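Local coordinates for protein amine Dehydrogenase (Pseudomonas putida, PDB 1JMX) that forms, as its beta-propeller subunit, part of a quinohemoprotein amine dehydrogenase, which probably oxidises primary amines and passes the electrons on through heme c, at residues 278-281 / 286-289; 269-274 / 307-312; 263-268 / 322-327. All coordinates share one frame; numbering follows the deposited sequence.

Contact 1 of 3, residues 278-281 / 286-289; sequences AKYD and KLIK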
loop_
_atom_site.group_PDB
_atom_site.type_symbol
_atom_site.label_atom_id
_atom_site.label_comp_id
_atom_site.label_asym_id
_atom_site.label_seq_id
_atom_site.Cartn_x
_atom_site.Cartn_y
_atom_site.Cartn_z
ATOM N N ALA B 278 -12.410 20.786 14.645
ATOM C CA ALA B 278 -13.062 20.689 15.944
ATOM C C ALA B 278 -12.545 21.713 16.944
ATOM O O ALA B 278 -11.361 22.038 16.968
ATOM C CB ALA B 278 -12.935 19.290 16.503
ATOM N N LYS B 279 -13.451 22.176 17.797
ATOM C CA LYS B 279 -13.173 23.178 18.816
ATOM C C LYS B 279 -13.411 22.507 20.160
ATOM O O LYS B 279 -14.514 22.044 20.425
ATOM C CB LYS B 279 -14.144 24.348 18.623
ATOM C CG LYS B 279 -13.898 25.551 19.481
ATOM C CD LYS B 279 -14.777 26.695 19.003
ATOM C CE LYS B 279 -14.657 27.896 19.930
ATOM N NZ LYS B 279 -15.404 29.080 19.425
ATOM N N TYR B 280 -12.370 22.410 20.982
ATOM C CA TYR B 280 -12.492 21.765 22.283
ATOM C C TYR B 280 -12.256 22.665 23.476
ATOM O O TYR B 280 -11.487 23.626 23.412
ATOM C CB TYR B 280 -11.523 20.592 22.400
ATOM C CG TYR B 280 -11.929 19.401 21.598
ATOM C CD1 TYR B 280 -11.626 19.318 20.243
ATOM C CD2 TYR B 280 -12.641 18.365 22.180
ATOM C CE1 TYR B 280 -12.029 18.232 19.484
ATOM C CE2 TYR B 280 -13.051 17.274 21.432
ATOM C CZ TYR B 280 -12.744 17.214 20.083
ATOM O OH TYR B 280 -13.173 16.152 19.335
ATOM N N ASP B 281 -12.867 22.280 24.591
ATOM C CA ASP B 281 -12.723 22.983 25.850
ATOM C C ASP B 281 -11.713 22.127 26.607
ATOM O O ASP B 281 -12.011 20.988 26.946
ATOM C CB ASP B 281 -14.062 22.988 26.588
ATOM C CG ASP B 281 -14.054 23.874 27.806
ATOM O OD1 ASP B 281 -13.192 23.681 28.689
ATOM O OD2 ASP B 281 -14.922 24.768 27.875
ATOM N N LYS B 286 -14.198 18.681 26.697
ATOM C CA LYS B 286 -15.419 18.591 25.917
ATOM C C LYS B 286 -15.359 19.292 24.566
ATOM O O LYS B 286 -14.824 20.395 24.441
ATOM C CB LYS B 286 -16.551 19.216 26.750
ATOM C CG LYS B 286 -17.915 19.266 26.078
ATOM C CD LYS B 286 -18.786 20.388 26.661
ATOM C CE LYS B 286 -18.587 21.724 25.911
ATOM N NZ LYS B 286 -17.160 22.208 25.897
ATOM N N LEU B 287 -15.945 18.653 23.559
ATOM C CA LEU B 287 -16.017 19.233 22.231
ATOM C C LEU B 287 -17.101 20.301 22.320
ATOM O O LEU B 287 -18.206 20.016 22.789
ATOM C CB LEU B 287 -16.443 18.171 21.218
ATOM C CG LEU B 287 -16.841 18.649 19.817
ATOM C CD1 LEU B 287 -15.610 19.072 19.032
ATOM C CD2 LEU B 287 -17.572 17.526 19.079
ATOM N N ILE B 288 -16.779 21.537 21.953
ATOM C CA ILE B 288 -17.785 22.590 21.989
ATOM C C ILE B 288 -18.442 22.733 20.611
ATOM O O ILE B 288 -19.653 22.922 20.523
ATOM C CB ILE B 288 -17.241 23.965 22.545
ATOM C CG1 ILE B 288 -17.099 25.005 21.442
ATOM C CG2 ILE B 288 -15.930 23.793 23.303
ATOM C CD1 ILE B 288 -18.293 25.950 21.343
ATOM N N LYS B 289 -17.662 22.567 19.540
ATOM C CA LYS B 289 -18.197 22.680 18.181
ATOM C C LYS B 289 -17.279 22.118 17.099
ATOM O O LYS B 289 -16.062 22.179 17.205
ATOM C CB LYS B 289 -18.514 24.141 17.859
ATOM C CG LYS B 289 -19.311 24.348 16.588
ATOM C CD LYS B 289 -19.781 25.788 16.516
ATOM C CE LYS B 289 -20.640 26.056 15.293
ATOM N NZ LYS B 289 -21.072 27.487 15.268
#
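L287 lies against the Y280 ring at the centre of an antiparallel beta hairpin, whose strands 276-281 and 286-292 form the outer half of a four-stranded propeller blade. Methyl CD1 of L287 stands 3.8 Å from the centroid of the Y280 ring, 21° off its normal, a CH-pi contact shifted toward the rim. On the same ring CE2 of Y280 touches CB of L287 at 3.5 Å. The ring reaches this place because CG of Y280 is anti to its carbonyl carbon (chi1 -73°).

Y280 and L287 are a non-hydrogen-bonded pair, set opposite each other by the hydrogen-bonded pair D281-K286 on one side and the bulge on the other. D281 N donates to K286 O at 2.7 Å, and K286 N returns a bond to D281 O at 3.2 Å. I288 and K289 both face K279, a classic beta bulge: I288 N bonds K279 O at 2.8 Å, whereas K289 N adds a weak bond to the same oxygen. The aliphatic chain of K279 runs past I288 CG1.

Further out, Y280 OH is hydrogen-bonded to Y257 OH, and F250 meets the ring edge-to-face. An alanine here would remove the ring, and is likely to leave L287 CD1 without the face it packs on and Y257 OH without its partner. K279 NZ is hydrogen-bonded to P323 O and K289 NZ to T325 O. In the bulged pair K279 N meets K289 O at 2.7 Å, with the donor nearly in line with the carbonyl (C=O...N 172°).

Contact 2 of 3, residues 269-274 / 307-312; sequences QIYGVL and DKLYLG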
loop_
_atom_site.group_PDB
_atom_site.type_symbol
_atom_site.label_atom_id
_atom_site.label_comp_id
_atom_site.label_asym_id
_atom_site.label_seq_id
_atom_site.Cartn_x
_atom_site.Cartn_y
_atom_site.Cartn_z
ATOM N N GLN B 269 -9.152 26.955 24.759
ATOM C CA GLN B 269 -9.750 26.367 23.583
ATOM C C GLN B 269 -8.660 25.886 22.653
ATOM O O GLN B 269 -7.734 26.630 22.339
ATOM C CB GLN B 269 -10.610 27.390 22.854
ATOM C CG GLN B 269 -11.739 27.974 23.681
ATOM C CD GLN B 269 -12.555 28.978 22.891
ATOM O OE1 GLN B 269 -12.031 29.659 21.999
ATOM N NE2 GLN B 269 -13.846 29.073 23.205
ATOM N N ILE B 270 -8.756 24.620 22.263
ATOM C CA ILE B 270 -7.810 24.023 21.335
ATOM C C ILE B 270 -8.577 23.592 20.077
ATOM O O ILE B 270 -9.677 23.034 20.161
ATOM C CB ILE B 270 -7.056 22.822 21.965
ATOM C CG1 ILE B 270 -5.934 22.360 21.023
ATOM C CG2 ILE B 270 -8.024 21.687 22.280
ATOM C CD1 ILE B 270 -5.054 21.305 21.596
ATOM N N TYR B 271 -8.014 23.928 18.919
ATOM C CA TYR B 271 -8.614 23.610 17.632
ATOM C C TYR B 271 -7.792 22.580 16.865
ATOM O O TYR B 271 -6.631 22.829 16.560
ATOM C CB TYR B 271 -8.716 24.872 16.780
ATOM C CG TYR B 271 -9.562 25.979 17.358
ATOM C CD1 TYR B 271 -10.672 26.458 16.665
ATOM C CD2 TYR B 271 -9.236 26.580 18.571
ATOM C CE1 TYR B 271 -11.434 27.512 17.162
ATOM C CE2 TYR B 271 -9.990 27.632 19.077
ATOM C CZ TYR B 271 -11.088 28.096 18.367
ATOM O OH TYR B 271 -11.835 29.149 18.851
ATOM N N GLY B 272 -8.402 21.442 16.542
ATOM C CA GLY B 272 -7.723 20.398 15.787
ATOM C C GLY B 272 -8.331 20.280 14.401
ATOM O O GLY B 272 -9.478 20.671 14.209
ATOM N N VAL B 273 -7.596 19.717 13.440
ATOM C CA VAL B 273 -8.111 19.598 12.075
ATOM C C VAL B 273 -7.585 18.417 11.248
ATOM O O VAL B 273 -6.487 17.922 11.478
ATOM C CB VAL B 273 -7.846 20.922 11.268
ATOM C CG1 VAL B 273 -6.365 21.067 10.947
ATOM C CG2 VAL B 273 -8.680 20.968 9.986
ATOM N N LEU B 274 -8.424 17.966 10.317
ATOM C CA LEU B 274 -8.129 16.906 9.354
ATOM C C LEU B 274 -9.327 16.875 8.407
ATOM O O LEU B 274 -9.340 17.600 7.421
ATOM C CB LEU B 274 -7.880 15.541 10.011
ATOM C CG LEU B 274 -7.096 14.477 9.208
ATOM C CD1 LEU B 274 -7.986 13.649 8.321
ATOM C CD2 LEU B 274 -6.003 15.128 8.382
ATOM N N ASP B 307 -8.157 36.133 15.860
ATOM C CA ASP B 307 -9.422 36.538 15.238
ATOM C C ASP B 307 -9.685 35.704 13.976
ATOM O O ASP B 307 -10.804 35.696 13.450
ATOM C CB ASP B 307 -9.375 38.004 14.796
ATOM C CG ASP B 307 -9.070 38.961 15.921
ATOM O OD1 ASP B 307 -9.540 38.751 17.065
ATOM O OD2 ASP B 307 -8.370 39.960 15.640
ATOM N N LYS B 308 -8.626 35.117 13.423
ATOM C CA LYS B 308 -8.742 34.282 12.233
ATOM C C LYS B 308 -8.048 32.965 12.457
ATOM O O LYS B 308 -7.098 32.876 13.229
ATOM C CB LYS B 308 -8.098 34.938 11.022
ATOM C CG LYS B 308 -8.783 36.160 10.524
ATOM C CD LYS B 308 -8.007 36.673 9.348
ATOM C CE LYS B 308 -8.520 37.998 8.901
ATOM N NZ LYS B 308 -7.559 38.584 7.960
ATOM N N LEU B 309 -8.536 31.952 11.753
ATOM C CA LEU B 309 -8.000 30.606 11.817
ATOM C C LEU B 309 -7.839 30.191 10.367
ATOM O O LEU B 309 -8.814 30.115 9.620
ATOM C CB LEU B 309 -8.995 29.665 12.502
ATOM C CG LEU B 309 -8.510 28.437 13.284
ATOM C CD1 LEU B 309 -9.698 27.534 13.572
ATOM C CD2 LEU B 309 -7.456 27.677 12.528
ATOM N N TYR B 310 -6.598 30.003 9.952
ATOM C CA TYR B 310 -6.312 29.585 8.595
ATOM C C TYR B 310 -6.115 28.080 8.561
ATOM O O TYR B 310 -5.605 27.491 9.511
ATOM C CB TYR B 310 -5.045 30.272 8.073
ATOM C CG TYR B 310 -5.152 31.775 7.940
ATOM C CD1 TYR B 310 -4.832 32.613 9.011
ATOM C CD2 TYR B 310 -5.575 32.361 6.748
ATOM C CE1 TYR B 310 -4.927 33.990 8.900
ATOM C CE2 TYR B 310 -5.674 33.738 6.625
ATOM C CZ TYR B 310 -5.348 34.549 7.709
ATOM O OH TYR B 310 -5.437 35.917 7.602
ATOM N N LEU B 311 -6.559 27.460 7.475
ATOM C CA LEU B 311 -6.400 26.027 7.285
ATOM C C LEU B 311 -5.580 25.846 6.009
ATOM O O LEU B 311 -5.988 26.289 4.940
ATOM C CB LEU B 311 -7.756 25.331 7.160
ATOM C CG LEU B 311 -8.735 25.443 8.336
ATOM C CD1 LEU B 311 -9.892 24.484 8.092
ATOM C CD2 LEU B 311 -8.058 25.110 9.656
ATOM N N GLY B 312 -4.411 25.230 6.140
ATOM C CA GLY B 312 -3.543 25.025 4.997
ATOM C C GLY B 312 -3.152 23.586 4.768
ATOM O O GLY B 312 -3.688 22.684 5.398
#
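Y271 and L309 make the tight end of this contact, where methyl CD1 of L309 comes to 3.4 Å from ring carbon CD1 of Y271. The same methyl is 4.0 Å from CE1 of Y271, so it comes in obliquely near the CD1-CE1 bond of the ring. Two torsions bring the groups together: CG of Y271 lies anti to its carbonyl carbon (chi1 -61°), while the L309 chain extends with CG anti to its own nitrogen (chi1 -151°).

Two residues further along, the fit slackens. V273 CG2 and L311 CD1 are 4.2 Å apart, a single methyl-to-methyl approach. The backbones stay well separated throughout, as the CA atoms of V273 and L311 are 8.2 Å apart and those of Y271 and L309 9.1 Å, too far for main-chain pairing. This is the face-to-face packing of successive blades in a beta-propeller: strand 269-274 belongs to one four-stranded sheet and strand 309-312 to the next, and alternate residues of each point their side chains into the interface.

All four touching residues are buried, and V300 fills in against V273, L309 and L311. F302 packs on L309 and sets its ring edge-to-face with that of Y271. The polar side lies at the other end of the tyrosine, where Y271 OH is hydrogen-bonded to P323 O. The partly exposed residues D307 and K308, ahead of strand 309-312, make no contact with 269-274; K308 NZ forms a salt bridge with D31, whose other carboxylate oxygen is hydrogen-bonded to Y310 OH.

Contact 3 of 3, residues 263-268 / 322-327; sequences SPKDPN and NPDTLE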
loop_
_atom_site.group_PDB
_atom_site.type_symbol
_atom_site.label_atom_id
_atom_site.label_comp_id
_atom_site.label_asym_id
_atom_site.label_seq_id
_atom_site.Cartn_x
_atom_site.Cartn_y
_atom_site.Cartn_z
ATOM N N SER B 263 -5.832 28.669 20.986
ATOM C CA SER B 263 -6.133 30.028 20.590
ATOM C C SER B 263 -5.364 30.982 21.472
ATOM O O SER B 263 -5.289 30.782 22.688
ATOM C CB SER B 263 -7.629 30.294 20.741
ATOM O OG SER B 263 -7.945 31.634 20.426
ATOM N N PRO B 264 -4.681 31.962 20.861
ATOM C CA PRO B 264 -3.914 32.951 21.627
ATOM C C PRO B 264 -4.889 33.921 22.340
ATOM O O PRO B 264 -4.524 34.618 23.296
ATOM C CB PRO B 264 -3.090 33.648 20.541
ATOM C CG PRO B 264 -3.940 33.522 19.321
ATOM C CD PRO B 264 -4.436 32.108 19.415
ATOM N N LYS B 265 -6.137 33.906 21.864
ATOM C CA LYS B 265 -7.252 34.718 22.359
ATOM C C LYS B 265 -7.808 34.051 23.627
ATOM O O LYS B 265 -8.018 34.706 24.651
ATOM C CB LYS B 265 -8.306 34.766 21.250
ATOM C CG LYS B 265 -9.492 35.685 21.451
ATOM C CD LYS B 265 -10.259 35.749 20.142
ATOM C CE LYS B 265 -11.433 36.703 20.180
ATOM N NZ LYS B 265 -12.054 36.776 18.805
ATOM N N ASP B 266 -8.074 32.751 23.537
ATOM C CA ASP B 266 -8.549 31.974 24.676
ATOM C C ASP B 266 -7.788 30.655 24.622
ATOM O O ASP B 266 -8.056 29.792 23.773
ATOM C CB ASP B 266 -10.063 31.740 24.633
ATOM C CG ASP B 266 -10.582 30.968 25.853
ATOM O OD1 ASP B 266 -11.770 30.604 25.860
ATOM O OD2 ASP B 266 -9.824 30.707 26.807
ATOM N N PRO B 267 -6.791 30.506 25.509
ATOM C CA PRO B 267 -5.930 29.327 25.630
ATOM C C PRO B 267 -6.651 28.077 26.108
ATOM O O PRO B 267 -6.113 26.978 26.021
ATOM C CB PRO B 267 -4.883 29.783 26.641
ATOM C CG PRO B 267 -5.665 30.689 27.530
ATOM C CD PRO B 267 -6.423 31.517 26.514
ATOM N N ASN B 268 -7.850 28.243 26.651
ATOM C CA ASN B 268 -8.602 27.091 27.123
ATOM C C ASN B 268 -9.284 26.382 25.946
ATOM O O ASN B 268 -9.919 25.341 26.109
ATOM C CB ASN B 268 -9.632 27.517 28.164
ATOM C CG ASN B 268 -10.457 26.352 28.665
ATOM O OD1 ASN B 268 -9.973 25.520 29.436
ATOM N ND2 ASN B 268 -11.699 26.258 28.191
ATOM N N ASN B 322 -13.667 31.939 11.103
ATOM C CA ASN B 322 -13.915 32.821 12.228
ATOM C C ASN B 322 -13.850 31.774 13.320
ATOM O O ASN B 322 -14.628 30.822 13.299
ATOM C CB ASN B 322 -15.323 33.407 12.164
ATOM C CG ASN B 322 -15.645 34.272 13.365
ATOM O OD1 ASN B 322 -15.652 33.805 14.500
ATOM N ND2 ASN B 322 -15.909 35.544 13.117
ATOM N N PRO B 323 -12.895 31.894 14.253
ATOM C CA PRO B 323 -12.790 30.897 15.321
ATOM C C PRO B 323 -13.958 30.852 16.318
ATOM O O PRO B 323 -14.213 29.811 16.925
ATOM C CB PRO B 323 -11.461 31.254 15.985
ATOM C CG PRO B 323 -11.390 32.719 15.811
ATOM C CD PRO B 323 -11.855 32.925 14.393
ATOM N N ASP B 324 -14.670 31.966 16.471
ATOM C CA ASP B 324 -15.802 32.028 17.399
ATOM C C ASP B 324 -17.013 31.288 16.848
ATOM O O ASP B 324 -17.553 30.397 17.501
ATOM C CB ASP B 324 -16.190 33.480 17.697
ATOM C CG ASP B 324 -15.036 34.288 18.259
ATOM O OD1 ASP B 324 -14.384 33.814 19.219
ATOM O OD2 ASP B 324 -14.777 35.390 17.727
ATOM N N THR B 325 -17.424 31.652 15.641
ATOM C CA THR B 325 -18.567 31.019 15.013
ATOM C C THR B 325 -18.207 29.684 14.370
ATOM O O THR B 325 -19.086 28.873 14.115
ATOM C CB THR B 325 -19.206 31.951 13.957
ATOM O OG1 THR B 325 -18.256 32.237 12.924
ATOM C CG2 THR B 325 -19.640 33.267 14.599
ATOM N N LEU B 326 -16.912 29.448 14.153
ATOM C CA LEU B 326 -16.399 28.227 13.505
ATOM C C LEU B 326 -16.915 28.074 12.067
ATOM O O LEU B 326 -17.237 26.969 11.612
ATOM C CB LEU B 326 -16.702 26.955 14.320
ATOM C CG LEU B 326 -15.506 26.201 14.934
ATOM C CD1 LEU B 326 -15.798 24.707 14.998
ATOM C CD2 LEU B 326 -14.254 26.433 14.117
ATOM N N GLU B 327 -16.987 29.190 11.350
ATOM C CA GLU B 327 -17.450 29.156 9.979
ATOM C C GLU B 327 -16.498 29.806 9.005
ATOM O O GLU B 327 -15.902 30.842 9.293
ATOM C CB GLU B 327 -18.832 29.775 9.862
ATOM C CG GLU B 327 -19.916 28.888 10.475
ATOM C CD GLU B 327 -21.317 29.404 10.237
ATOM O OE1 GLU B 327 -22.280 28.737 10.688
ATOM O OE2 GLU B 327 -21.450 30.472 9.595
#
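K265 NZ is the polar atom on which this contact turns: it forms a salt bridge with D324 OD2 at 3.2 Å, and a weak, long ion pair links it to D307. The bridge is uneven, because the second carboxylate oxygen, D324 OD1, stays 3.8 Å from K265 NZ. The two side chains cross at about a right angle, with the ammonium group reaching the end of the carboxylate. Full extension carries K265 NZ from its loop to D324: CG is anti to the backbone nitrogen (chi1 -173°) and the later torsions stay near 180°. D324 answers with CG anti to its carbonyl carbon (chi1 -57°), which turns the carboxylate back toward the lysine. Both residues are exposed, and the hydrogen-bond component is weak, so solvent is likely to soften the attraction.

Each partner rises from a loop braced by its own side-chain bonds. Before K265, S263 OG accepts from K265 N at 3.2 Å, an ST turn, and more weakly from D266 N. D266 OD2 then takes N268 N at 3.2 Å, an Asx turn in which the donor arrives from above the carboxylate plane. On the other side N322 OD1 receives T325 N at 3.0 Å, with the donor likewise above the amide plane, and D324 N adds a weak bond to that oxygen. The same loop also receives K279 and Y271 through P323 O.

N322 N also bonds E327 O at 3.1 Å, while L326, with positive phi (62°), and E327 both face N322. The 322-327 loop is thus an Asx motif joined to a G1 beta bulge, a tight hairpin turn connecting strands 317-322 and 327-333, the last two of one propeller blade, tied here to a loop of the preceding blade.

How the contacts relate
All three contacts gather on two consecutive four-stranded sheets of the propeller. Contact 1 is within the first, between its third and fourth strands, 276-281 and 286-292, while contacts 2 and 3 cross to the next. The centres of contact 1 and contact 2 lie about 12 Å apart. Those of contact 1 and contact 3 are about 10 Å apart, and those of contact 2 and contact 3 about 8 Å. Along the chain they are nested: contact 1 inside the loop closed by contact 2, which itself lies inside that of contact 3. Strand 269-274 pairs with 276-281, joining contact 2 to contact 1. The blade interface therefore grades from a buried apolar seam to a charged surface bridge.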